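Local coordinates for outer membrane protein OMP121 (Bacteroides thetaiotaomicron, PDB 5FQ8) that belongs to the TonB-dependent receptor family and probably imports a substrate across the outer membrane with energy relayed by TonB, at residues K396-T401 with V463-P468; G525-F530 with T543-W548; G749-Y754 with F764-A769; G758-V763 with C795-N800. All blocks are in the same frame, centred on the assembly; numbering follows the deposited sequence.

Interaction 1 of 4, residues K396-T401 with V463-P468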
# COMPACT_ATOMS: atom_id res chain seq x y z
N LYS B 396 -36.57 -20.08 -46.25
CA LYS B 396 -37.60 -20.97 -45.72
C LYS B 396 -37.17 -21.66 -44.44
O LYS B 396 -37.87 -21.59 -43.43
CB LYS B 396 -37.99 -22.01 -46.79
CG LYS B 396 -39.33 -22.70 -46.56
CD LYS B 396 -40.51 -21.81 -46.98
CE LYS B 396 -41.83 -22.54 -46.84
NZ LYS B 396 -41.85 -23.78 -47.67
N TYR B 397 -36.03 -22.34 -44.46
CA TYR B 397 -35.67 -23.25 -43.39
C TYR B 397 -34.42 -22.87 -42.60
O TYR B 397 -34.05 -23.62 -41.69
CB TYR B 397 -35.49 -24.67 -43.95
CG TYR B 397 -36.59 -25.14 -44.87
CD1 TYR B 397 -37.82 -25.57 -44.37
CD2 TYR B 397 -36.40 -25.17 -46.25
CE1 TYR B 397 -38.82 -26.00 -45.21
CE2 TYR B 397 -37.39 -25.61 -47.10
CZ TYR B 397 -38.60 -26.02 -46.58
OH TYR B 397 -39.58 -26.45 -47.44
N PHE B 398 -33.76 -21.76 -42.91
CA PHE B 398 -32.54 -21.37 -42.22
C PHE B 398 -32.74 -20.11 -41.39
O PHE B 398 -33.68 -19.34 -41.60
CB PHE B 398 -31.40 -21.11 -43.21
CG PHE B 398 -31.07 -22.27 -44.08
CD1 PHE B 398 -30.21 -23.26 -43.65
CD2 PHE B 398 -31.58 -22.35 -45.36
CE1 PHE B 398 -29.89 -24.31 -44.47
CE2 PHE B 398 -31.26 -23.40 -46.18
CZ PHE B 398 -30.41 -24.39 -45.73
N LYS B 399 -31.81 -19.90 -40.47
CA LYS B 399 -31.85 -18.76 -39.56
C LYS B 399 -30.42 -18.46 -39.14
O LYS B 399 -29.74 -19.34 -38.61
CB LYS B 399 -32.73 -19.07 -38.34
CG LYS B 399 -32.81 -17.96 -37.30
CD LYS B 399 -33.14 -18.49 -35.91
CE LYS B 399 -34.63 -18.65 -35.69
NZ LYS B 399 -34.93 -19.00 -34.28
N PHE B 400 -29.95 -17.24 -39.40
CA PHE B 400 -28.65 -16.81 -38.92
C PHE B 400 -28.80 -16.10 -37.58
O PHE B 400 -29.72 -15.31 -37.39
CB PHE B 400 -27.98 -15.87 -39.93
CG PHE B 400 -26.73 -15.23 -39.41
CD1 PHE B 400 -26.78 -14.09 -38.64
CD2 PHE B 400 -25.50 -15.79 -39.68
CE1 PHE B 400 -25.63 -13.53 -38.15
CE2 PHE B 400 -24.35 -15.22 -39.20
CZ PHE B 400 -24.42 -14.09 -38.43
N THR B 401 -27.87 -16.37 -36.67
CA THR B 401 -27.90 -15.73 -35.37
C THR B 401 -26.50 -15.29 -34.97
O THR B 401 -25.58 -16.10 -34.94
CB THR B 401 -28.47 -16.67 -34.32
OG1 THR B 401 -29.88 -16.80 -34.53
CG2 THR B 401 -28.24 -16.11 -32.95
N VAL B 463 -25.63 -20.91 -37.43
CA VAL B 463 -26.59 -21.08 -38.51
C VAL B 463 -27.45 -22.30 -38.19
O VAL B 463 -26.93 -23.39 -37.92
CB VAL B 463 -25.91 -21.23 -39.88
CG1 VAL B 463 -24.87 -22.32 -39.84
CG2 VAL B 463 -26.93 -21.53 -40.94
N ASN B 464 -28.76 -22.11 -38.20
CA ASN B 464 -29.71 -23.17 -37.90
C ASN B 464 -30.46 -23.57 -39.16
O ASN B 464 -30.71 -22.74 -40.04
CB ASN B 464 -30.70 -22.75 -36.82
CG ASN B 464 -31.53 -23.90 -36.32
OD1 ASN B 464 -32.68 -24.08 -36.71
ND2 ASN B 464 -30.94 -24.72 -35.45
N PHE B 465 -30.82 -24.85 -39.23
CA PHE B 465 -31.54 -25.40 -40.37
C PHE B 465 -32.62 -26.33 -39.84
O PHE B 465 -32.30 -27.31 -39.17
CB PHE B 465 -30.59 -26.13 -41.31
CG PHE B 465 -31.27 -26.92 -42.36
CD1 PHE B 465 -32.19 -26.33 -43.20
CD2 PHE B 465 -30.96 -28.25 -42.55
CE1 PHE B 465 -32.80 -27.06 -44.19
CE2 PHE B 465 -31.57 -28.99 -43.54
CZ PHE B 465 -32.49 -28.39 -44.37
N ASN B 466 -33.88 -26.04 -40.15
CA ASN B 466 -35.00 -26.81 -39.62
C ASN B 466 -36.01 -27.10 -40.72
O ASN B 466 -36.66 -26.18 -41.22
CB ASN B 466 -35.66 -26.08 -38.46
CG ASN B 466 -36.62 -26.96 -37.69
OD1 ASN B 466 -37.26 -27.83 -38.26
ND2 ASN B 466 -36.71 -26.74 -36.38
N MET B 467 -36.17 -28.38 -41.07
CA MET B 467 -37.03 -28.74 -42.17
C MET B 467 -37.71 -30.09 -41.95
O MET B 467 -37.01 -31.09 -41.74
CB MET B 467 -36.24 -28.79 -43.47
CG MET B 467 -36.98 -29.47 -44.59
SD MET B 467 -35.88 -30.12 -45.83
CE MET B 467 -35.59 -28.68 -46.83
N PRO B 468 -39.04 -30.16 -42.02
CA PRO B 468 -39.72 -31.45 -41.92
C PRO B 468 -39.76 -32.18 -43.24
O PRO B 468 -39.95 -31.58 -44.30
CB PRO B 468 -41.14 -31.05 -41.49
CG PRO B 468 -41.32 -29.69 -42.03
CD PRO B 468 -39.98 -29.03 -41.92

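Interaction 2 of 4, residues G525-F530 with T543-W548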
# COMPACT_ATOMS: atom_id res chain seq x y z
N GLY B 525 -13.97 -22.00 -30.32
CA GLY B 525 -14.46 -23.32 -30.68
C GLY B 525 -15.42 -23.27 -31.85
O GLY B 525 -15.98 -22.23 -32.19
N VAL B 526 -15.59 -24.43 -32.47
CA VAL B 526 -16.62 -24.64 -33.48
C VAL B 526 -17.44 -25.84 -33.06
O VAL B 526 -16.90 -26.81 -32.52
CB VAL B 526 -16.00 -24.83 -34.88
CG1 VAL B 526 -14.88 -25.84 -34.82
CG2 VAL B 526 -17.06 -25.25 -35.86
N PHE B 527 -18.76 -25.77 -33.26
CA PHE B 527 -19.63 -26.83 -32.76
C PHE B 527 -20.78 -27.09 -33.72
O PHE B 527 -21.16 -26.23 -34.52
CB PHE B 527 -20.17 -26.51 -31.37
CG PHE B 527 -20.93 -25.22 -31.30
CD1 PHE B 527 -20.28 -24.03 -31.06
CD2 PHE B 527 -22.30 -25.21 -31.45
CE1 PHE B 527 -20.97 -22.84 -30.99
CE2 PHE B 527 -22.99 -24.03 -31.38
CZ PHE B 527 -22.32 -22.84 -31.14
N GLY B 528 -21.34 -28.28 -33.60
CA GLY B 528 -22.51 -28.67 -34.37
C GLY B 528 -23.43 -29.55 -33.54
O GLY B 528 -22.98 -30.31 -32.68
N GLN B 529 -24.72 -29.45 -33.82
CA GLN B 529 -25.74 -30.15 -33.04
C GLN B 529 -26.86 -30.60 -33.97
O GLN B 529 -27.63 -29.78 -34.46
CB GLN B 529 -26.28 -29.25 -31.93
CG GLN B 529 -27.28 -29.89 -31.04
CD GLN B 529 -27.49 -29.10 -29.78
OE1 GLN B 529 -26.58 -28.45 -29.30
NE2 GLN B 529 -28.70 -29.14 -29.24
N PHE B 530 -26.95 -31.90 -34.20
CA PHE B 530 -27.92 -32.47 -35.13
C PHE B 530 -29.11 -33.06 -34.38
O PHE B 530 -28.93 -33.99 -33.58
CB PHE B 530 -27.27 -33.54 -35.99
CG PHE B 530 -28.17 -34.10 -37.05
CD1 PHE B 530 -28.57 -33.32 -38.11
CD2 PHE B 530 -28.61 -35.41 -36.98
CE1 PHE B 530 -29.39 -33.84 -39.10
CE2 PHE B 530 -29.42 -35.93 -37.96
CZ PHE B 530 -29.82 -35.14 -39.03
N THR B 543 -24.20 -34.18 -30.82
CA THR B 543 -23.45 -32.96 -30.57
C THR B 543 -21.96 -33.19 -30.76
O THR B 543 -21.44 -34.26 -30.46
CB THR B 543 -23.67 -32.44 -29.16
OG1 THR B 543 -23.32 -33.46 -28.23
CG2 THR B 543 -25.10 -32.04 -28.95
N ALA B 544 -21.27 -32.16 -31.25
CA ALA B 544 -19.83 -32.21 -31.47
C ALA B 544 -19.26 -30.81 -31.34
O ALA B 544 -19.84 -29.85 -31.86
CB ALA B 544 -19.49 -32.78 -32.84
N ARG B 545 -18.13 -30.70 -30.66
CA ARG B 545 -17.49 -29.41 -30.47
C ARG B 545 -15.99 -29.59 -30.37
O ARG B 545 -15.52 -30.48 -29.66
CB ARG B 545 -18.00 -28.68 -29.23
CG ARG B 545 -17.28 -27.38 -28.98
CD ARG B 545 -18.01 -26.48 -28.02
NE ARG B 545 -17.24 -25.26 -27.80
CZ ARG B 545 -17.73 -24.14 -27.29
NH1 ARG B 545 -18.99 -24.07 -26.94
NH2 ARG B 545 -16.95 -23.09 -27.15
N ASN B 546 -15.24 -28.75 -31.07
CA ASN B 546 -13.80 -28.68 -30.91
C ASN B 546 -13.43 -27.30 -30.41
O ASN B 546 -13.91 -26.29 -30.94
CB ASN B 546 -13.06 -29.00 -32.21
CG ASN B 546 -11.61 -29.34 -31.97
OD1 ASN B 546 -11.24 -30.50 -31.80
ND2 ASN B 546 -10.76 -28.31 -31.92
N ASP B 547 -12.57 -27.25 -29.40
CA ASP B 547 -12.16 -26.01 -28.78
C ASP B 547 -10.66 -25.85 -28.92
O ASP B 547 -9.92 -26.82 -29.09
CB ASP B 547 -12.53 -25.98 -27.30
CG ASP B 547 -13.99 -25.83 -27.08
OD1 ASP B 547 -14.67 -25.38 -28.01
OD2 ASP B 547 -14.46 -26.15 -25.97
N TRP B 548 -10.21 -24.60 -28.87
CA TRP B 548 -8.80 -24.27 -28.81
C TRP B 548 -8.61 -23.34 -27.63
O TRP B 548 -9.18 -22.25 -27.61
CB TRP B 548 -8.32 -23.60 -30.10
CG TRP B 548 -8.29 -24.46 -31.30
CD1 TRP B 548 -7.20 -25.09 -31.82
CD2 TRP B 548 -9.37 -24.75 -32.19
NE1 TRP B 548 -7.54 -25.76 -32.96
CE2 TRP B 548 -8.87 -25.57 -33.21
CE3 TRP B 548 -10.72 -24.40 -32.21
CZ2 TRP B 548 -9.66 -26.05 -34.24
CZ3 TRP B 548 -11.51 -24.88 -33.23
CH2 TRP B 548 -10.98 -25.69 -34.23

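Interaction 3 of 4, residues G749-Y754 with F764-A769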
# COMPACT_ATOMS: atom_id res chain seq x y z
N GLY B 749 -0.83 -29.45 11.50
CA GLY B 749 -0.95 -30.29 12.68
C GLY B 749 -2.34 -30.37 13.26
O GLY B 749 -2.48 -30.68 14.45
N GLY B 750 -3.36 -30.09 12.47
CA GLY B 750 -4.74 -30.13 12.90
C GLY B 750 -5.59 -30.87 11.90
O GLY B 750 -5.06 -31.54 11.01
N THR B 751 -6.91 -30.76 12.03
CA THR B 751 -7.81 -31.52 11.16
C THR B 751 -7.67 -31.07 9.72
O THR B 751 -7.65 -29.87 9.43
CB THR B 751 -9.24 -31.33 11.64
OG1 THR B 751 -9.37 -31.72 13.02
CG2 THR B 751 -10.15 -32.16 10.79
N SER B 752 -7.58 -32.02 8.80
CA SER B 752 -7.31 -31.69 7.41
C SER B 752 -8.14 -32.56 6.48
O SER B 752 -8.32 -33.75 6.73
CB SER B 752 -5.84 -31.87 7.07
OG SER B 752 -5.04 -31.60 8.20
N MET B 753 -8.59 -31.96 5.39
CA MET B 753 -9.48 -32.60 4.43
C MET B 753 -8.71 -32.87 3.14
O MET B 753 -8.08 -31.96 2.60
CB MET B 753 -10.71 -31.73 4.19
CG MET B 753 -11.69 -32.23 3.14
SD MET B 753 -12.85 -30.99 2.60
CE MET B 753 -14.22 -31.35 3.57
N TYR B 754 -8.77 -34.09 2.67
CA TYR B 754 -7.87 -34.55 1.62
C TYR B 754 -8.65 -34.97 0.39
O TYR B 754 -9.87 -34.91 0.35
CB TYR B 754 -7.01 -35.70 2.13
CG TYR B 754 -6.02 -35.27 3.17
CD1 TYR B 754 -4.82 -34.68 2.81
CD2 TYR B 754 -6.30 -35.42 4.52
CE1 TYR B 754 -3.92 -34.25 3.75
CE2 TYR B 754 -5.39 -35.00 5.47
CZ TYR B 754 -4.21 -34.42 5.08
OH TYR B 754 -3.30 -34.00 6.01
N PHE B 764 -11.58 -36.68 5.60
CA PHE B 764 -11.03 -36.00 6.77
C PHE B 764 -10.11 -36.92 7.54
O PHE B 764 -10.40 -38.11 7.70
CB PHE B 764 -12.12 -35.55 7.72
CG PHE B 764 -12.76 -34.27 7.35
CD1 PHE B 764 -12.26 -33.08 7.82
CD2 PHE B 764 -13.88 -34.26 6.57
CE1 PHE B 764 -12.86 -31.90 7.51
CE2 PHE B 764 -14.50 -33.10 6.26
CZ PHE B 764 -13.98 -31.90 6.73
N LYS B 765 -9.00 -36.37 8.02
CA LYS B 765 -8.13 -37.00 9.00
C LYS B 765 -8.04 -36.09 10.22
O LYS B 765 -8.01 -34.87 10.09
CB LYS B 765 -6.75 -37.26 8.44
CG LYS B 765 -6.69 -38.30 7.37
CD LYS B 765 -5.27 -38.54 6.95
CE LYS B 765 -5.16 -39.63 5.92
NZ LYS B 765 -3.74 -39.87 5.56
N ALA B 766 -8.01 -36.68 11.40
CA ALA B 766 -7.97 -35.90 12.63
C ALA B 766 -7.39 -36.75 13.74
O ALA B 766 -7.36 -37.98 13.64
CB ALA B 766 -9.36 -35.38 12.99
N GLN B 767 -6.90 -36.10 14.79
CA GLN B 767 -6.22 -36.83 15.85
C GLN B 767 -7.22 -37.58 16.72
O GLN B 767 -8.16 -36.99 17.26
CB GLN B 767 -5.33 -35.91 16.69
CG GLN B 767 -6.01 -34.82 17.47
CD GLN B 767 -5.31 -34.50 18.77
OE1 GLN B 767 -4.23 -34.99 19.03
NE2 GLN B 767 -5.94 -33.69 19.60
N VAL B 768 -7.03 -38.89 16.82
CA VAL B 768 -7.80 -39.76 17.69
C VAL B 768 -6.86 -40.27 18.77
O VAL B 768 -5.65 -40.17 18.65
CB VAL B 768 -8.43 -40.92 16.90
CG1 VAL B 768 -7.35 -41.86 16.43
CG2 VAL B 768 -9.50 -41.66 17.73
N ALA B 769 -7.44 -40.80 19.84
CA ALA B 769 -6.61 -41.30 20.91
C ALA B 769 -6.15 -42.72 20.64
O ALA B 769 -6.74 -43.45 19.84
CB ALA B 769 -7.32 -41.23 22.25
O HOH W 1 -7.44 -33.47 14.88

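Interaction 4 of 4, residues G758-V763 with C795-N800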
# COMPACT_ATOMS: atom_id res chain seq x y z
N GLY B 758 -8.40 -44.09 -3.40
CA GLY B 758 -9.58 -44.93 -3.55
C GLY B 758 -10.74 -44.55 -2.66
O GLY B 758 -11.46 -45.42 -2.18
N MET B 759 -10.93 -43.27 -2.42
CA MET B 759 -11.84 -42.76 -1.41
C MET B 759 -12.65 -41.60 -1.97
O MET B 759 -12.31 -41.03 -3.01
CB MET B 759 -11.05 -42.30 -0.17
CG MET B 759 -10.00 -43.27 0.29
SD MET B 759 -9.67 -43.08 2.04
CE MET B 759 -11.30 -43.33 2.70
N PRO B 760 -13.74 -41.23 -1.31
CA PRO B 760 -14.56 -40.13 -1.82
C PRO B 760 -13.82 -38.81 -1.73
O PRO B 760 -12.83 -38.67 -1.02
CB PRO B 760 -15.78 -40.13 -0.91
CG PRO B 760 -15.81 -41.44 -0.29
CD PRO B 760 -14.38 -41.86 -0.15
N VAL B 761 -14.32 -37.83 -2.49
CA VAL B 761 -13.75 -36.50 -2.41
C VAL B 761 -13.98 -35.94 -1.02
O VAL B 761 -15.08 -36.01 -0.47
CB VAL B 761 -14.38 -35.59 -3.46
CG1 VAL B 761 -14.19 -34.18 -3.06
CG2 VAL B 761 -13.73 -35.82 -4.79
N GLY B 762 -12.93 -35.39 -0.43
CA GLY B 762 -13.07 -34.70 0.83
C GLY B 762 -12.93 -35.56 2.06
O GLY B 762 -13.71 -35.40 3.00
N VAL B 763 -11.95 -36.45 2.09
CA VAL B 763 -11.73 -37.29 3.26
C VAL B 763 -11.10 -36.48 4.38
O VAL B 763 -10.18 -35.69 4.15
CB VAL B 763 -10.85 -38.49 2.89
CG1 VAL B 763 -10.55 -39.30 4.11
CG2 VAL B 763 -11.56 -39.33 1.87
N CYS B 795 -11.71 -39.93 9.39
CA CYS B 795 -12.84 -39.59 10.25
C CYS B 795 -14.09 -39.23 9.46
O CYS B 795 -14.91 -38.44 9.94
CB CYS B 795 -12.47 -38.45 11.19
SG CYS B 795 -11.39 -38.93 12.48
N GLY B 796 -14.29 -39.81 8.30
CA GLY B 796 -15.44 -39.50 7.49
C GLY B 796 -15.09 -38.58 6.35
O GLY B 796 -13.96 -38.11 6.20
N ASP B 797 -16.09 -38.32 5.52
CA ASP B 797 -15.93 -37.53 4.32
C ASP B 797 -16.85 -36.31 4.38
O ASP B 797 -17.55 -36.08 5.37
CB ASP B 797 -16.18 -38.37 3.07
CG ASP B 797 -17.52 -39.05 3.08
OD1 ASP B 797 -18.12 -39.21 4.17
OD2 ASP B 797 -17.98 -39.45 2.00
N MET B 798 -16.82 -35.52 3.32
CA MET B 798 -17.58 -34.29 3.28
C MET B 798 -19.00 -34.49 2.81
O MET B 798 -19.83 -33.59 3.00
CB MET B 798 -16.89 -33.29 2.35
CG MET B 798 -16.73 -33.84 0.95
SD MET B 798 -16.59 -32.64 -0.35
CE MET B 798 -15.09 -31.90 0.16
N ASN B 799 -19.30 -35.64 2.21
CA ASN B 799 -20.52 -35.83 1.43
C ASN B 799 -21.69 -36.29 2.28
O ASN B 799 -21.54 -37.14 3.16
CB ASN B 799 -20.29 -36.84 0.32
CG ASN B 799 -19.15 -36.48 -0.58
OD1 ASN B 799 -19.33 -35.77 -1.57
ND2 ASN B 799 -17.97 -36.95 -0.26
N ASN B 800 -22.86 -35.73 1.99
CA ASN B 800 -24.13 -36.30 2.42
C ASN B 800 -24.31 -37.69 1.84
O ASN B 800 -24.07 -37.91 0.65
CB ASN B 800 -25.28 -35.41 1.96
CG ASN B 800 -25.32 -34.10 2.66
OD1 ASN B 800 -25.61 -33.08 2.04
ND2 ASN B 800 -25.02 -34.08 3.93

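Interaction 1 of 4, residues K396-T401 with V463-P468
Two neighbouring strands of the TonB-dependent receptor β-barrel, 398-417 and 446-469, run antiparallel, the first just beginning and the second approaching its end. F398 with F465 and F400 with V463 are non-hydrogen-bonded pairs, and between them K399 and N464 form the hydrogen-bonded pair. The bond from N464 N to K399 O is nearly straight at 3.0 Å, whereas the return bond from K399 N to N464 O (3.1 Å) is more bent, its donor standing above the carbonyl plane. Y397, in the preceding turn, prolongs the pairing by accepting N466 N at its O, 2.9 Å away and in the carbonyl plane.

Packing is closest on the face that carries F398 and F465. F398 has CG anti to its carbonyl carbon (chi1 -58°), while F465 has CG anti to the backbone N (chi1 170°), so both rings point the same way. The planes of the F398 and F465 rings differ by 22° and their centroids lie 4.7 Å apart, but the rings are slid so far that they barely overlap. F394 meets the F398 ring as well. The opposite face is looser: the CB atoms of K399 and N464 lie 4.5 Å apart, the lysine leads away to D391 and E393, and N464 ND2 bonds to N475 OD1.

At the turn, the Y397 ring is sandwiched. K396 CG covers the centre of one face; over the other, M467 bends at chi3, its SD in a Met-aromatic and its CE in a CH-pi contact, M467 CE 3.9 Å from the Y397 ring centroid.

Interaction 2 of 4, residues G525-F530 with T543-W548
Strands 525-530 and 543-548 run almost exactly antiparallel, their axes approaching to 4.6 Å. V526 with N546 and G528 with A544 are hydrogen-bonded pairs, each sharing two backbone bonds nearly along the C=O axes, such as G528 N to A544 O at 2.8 Å. G525, F527 and Q529 face D547, R545 and T543 in the alternating non-hydrogen-bonded pairs.

On the face bearing F527 and R545, the arginine runs extended from CG to NE, and F527 CD1 lies over one face of its guanidinium. R545 NE meets D547 OD1 at 2.6 Å in a salt bridge, in the guanidinium plane and on the syn lone pair. D547 OD2 is bonded to Y561 OH and R545 NH2 to N481 OD1, so neighbouring strands help fix both charges. G525 lets D547 OD1 come within 3.4 Å of its CA. On the other face, V526 CG1 meets the W548 ring edge, 3.8 Å from CZ3, while N546 ND2 sits over one ring face.

T543 touches A149 and A151, and F527 touches L152, all within the plug region. A face turned to the plug and a surface tryptophan meeting another protein chain suit a β-hairpin in a TonB-dependent receptor barrel wall.

Interaction 3 of 4, residues G749-Y754 with F764-A769
A short β-hairpin, strands 752-756 and 763-766, supplies this buried contact within the long insertion that joins barrel strands 716-731 and 802-812. S752 and K765 form an antiparallel hydrogen-bonded pair: K765 N reaches S752 O at 3.0 Å and S752 N reaches K765 O at 3.2 Å, both nearly along the C=O axes. M753 and F764 follow as a non-hydrogen-bonded pair.

The apolar face is built round the F764 ring. M753, with CG anti to the backbone N (chi1 176°), places CB over one face, 4.1 Å from the F764 ring centroid, and then bends at chi3 so that CE reaches the CZ and CE2 side of the same ring. Its sulfur completes a Met-aromatic contact of oblique geometry. T751 CG2 comes up at the ring edge, 3.8 Å from F764 CD1. On the other face, the extended K765 chain crosses Y754 at about a right angle, with CD 3.8 Å from Y754 CE2; NZ is too distant for more than a weak cation-pi attraction. Beyond the paired residues, one water links T751 OG1 (3.2 Å) to Q767 N (2.7 Å), accepting from the latter.

L899 of strand 899-915 packs against T751, F764 and A766. Strand 741-746 flanks 752-756 in the four-stranded antiparallel sheet, strand 793-794 flanks 763-766, and Y754 OH bonds to a polar side chain of another protein chain.

Interaction 4 of 4, residues G758-V763 with C795-N800
M798 carries its CG in the crowded position between backbone N and carbonyl carbon (chi1 58°), and G762 takes phi 88° and psi 44°; together these torsions bring the methionine across the corner at which the chain enters strand 763-766. Two largely irregular segments of the insertion between barrel strands 716-731 and 802-812 meet here: the turn of the hairpin 752-756/763-766, and the loop leading from strand 793-794 back to the barrel.

M798 and V761 lie side by side, pointing the same way, with V761 CG1 3.9 Å from M798 SD. A further bend at chi3 folds M798 CE onto the backbone, 3.5 Å from G762 CA. G762, with no side chain, takes the corner and lets the methionine come close to its CA. L960 packs against V761 and M798 alike. Alongside, G762 O receives a CA-H...O contact from D797 CA at 3.3 Å.

The polar side is held by N799, whose CG is anti to the carbonyl carbon and whose amide thereby turns back toward the corner. N799 ND2 donates to V761 O at 3.0 Å; it lies in the plane of that carbonyl, though the bond is bent and the acceptor is tilted out of the amide plane. P760 crosses D797 at about a right angle, its CB 3.7 Å from D797 OD2. N799 ND2 also donates a weak bond within its own segment, to D797 OD2 at 3.4 Å.

Interactions 1 and 2 come first along the chain and lie in the barrel wall, their centres 18 Å apart; strand 472-495 stands between them, pairing with both 446-469 and 513-534. Interactions 3 and 4 belong to the insertion after strand 716-731, and their segments alternate along the chain. Their centres are 13 Å apart and they touch: Y754 N lies 2.6 Å from V763 O and F764 O 2.8 Å from C795 N, both probable hydrogen bonds, while M753 packs on M798. The centres of interactions 1 and 3 are 59 Å apart, on opposite sides of the chain's centre: a regular antiparallel wall carries the first pair, while the second folds the insertion onto itself.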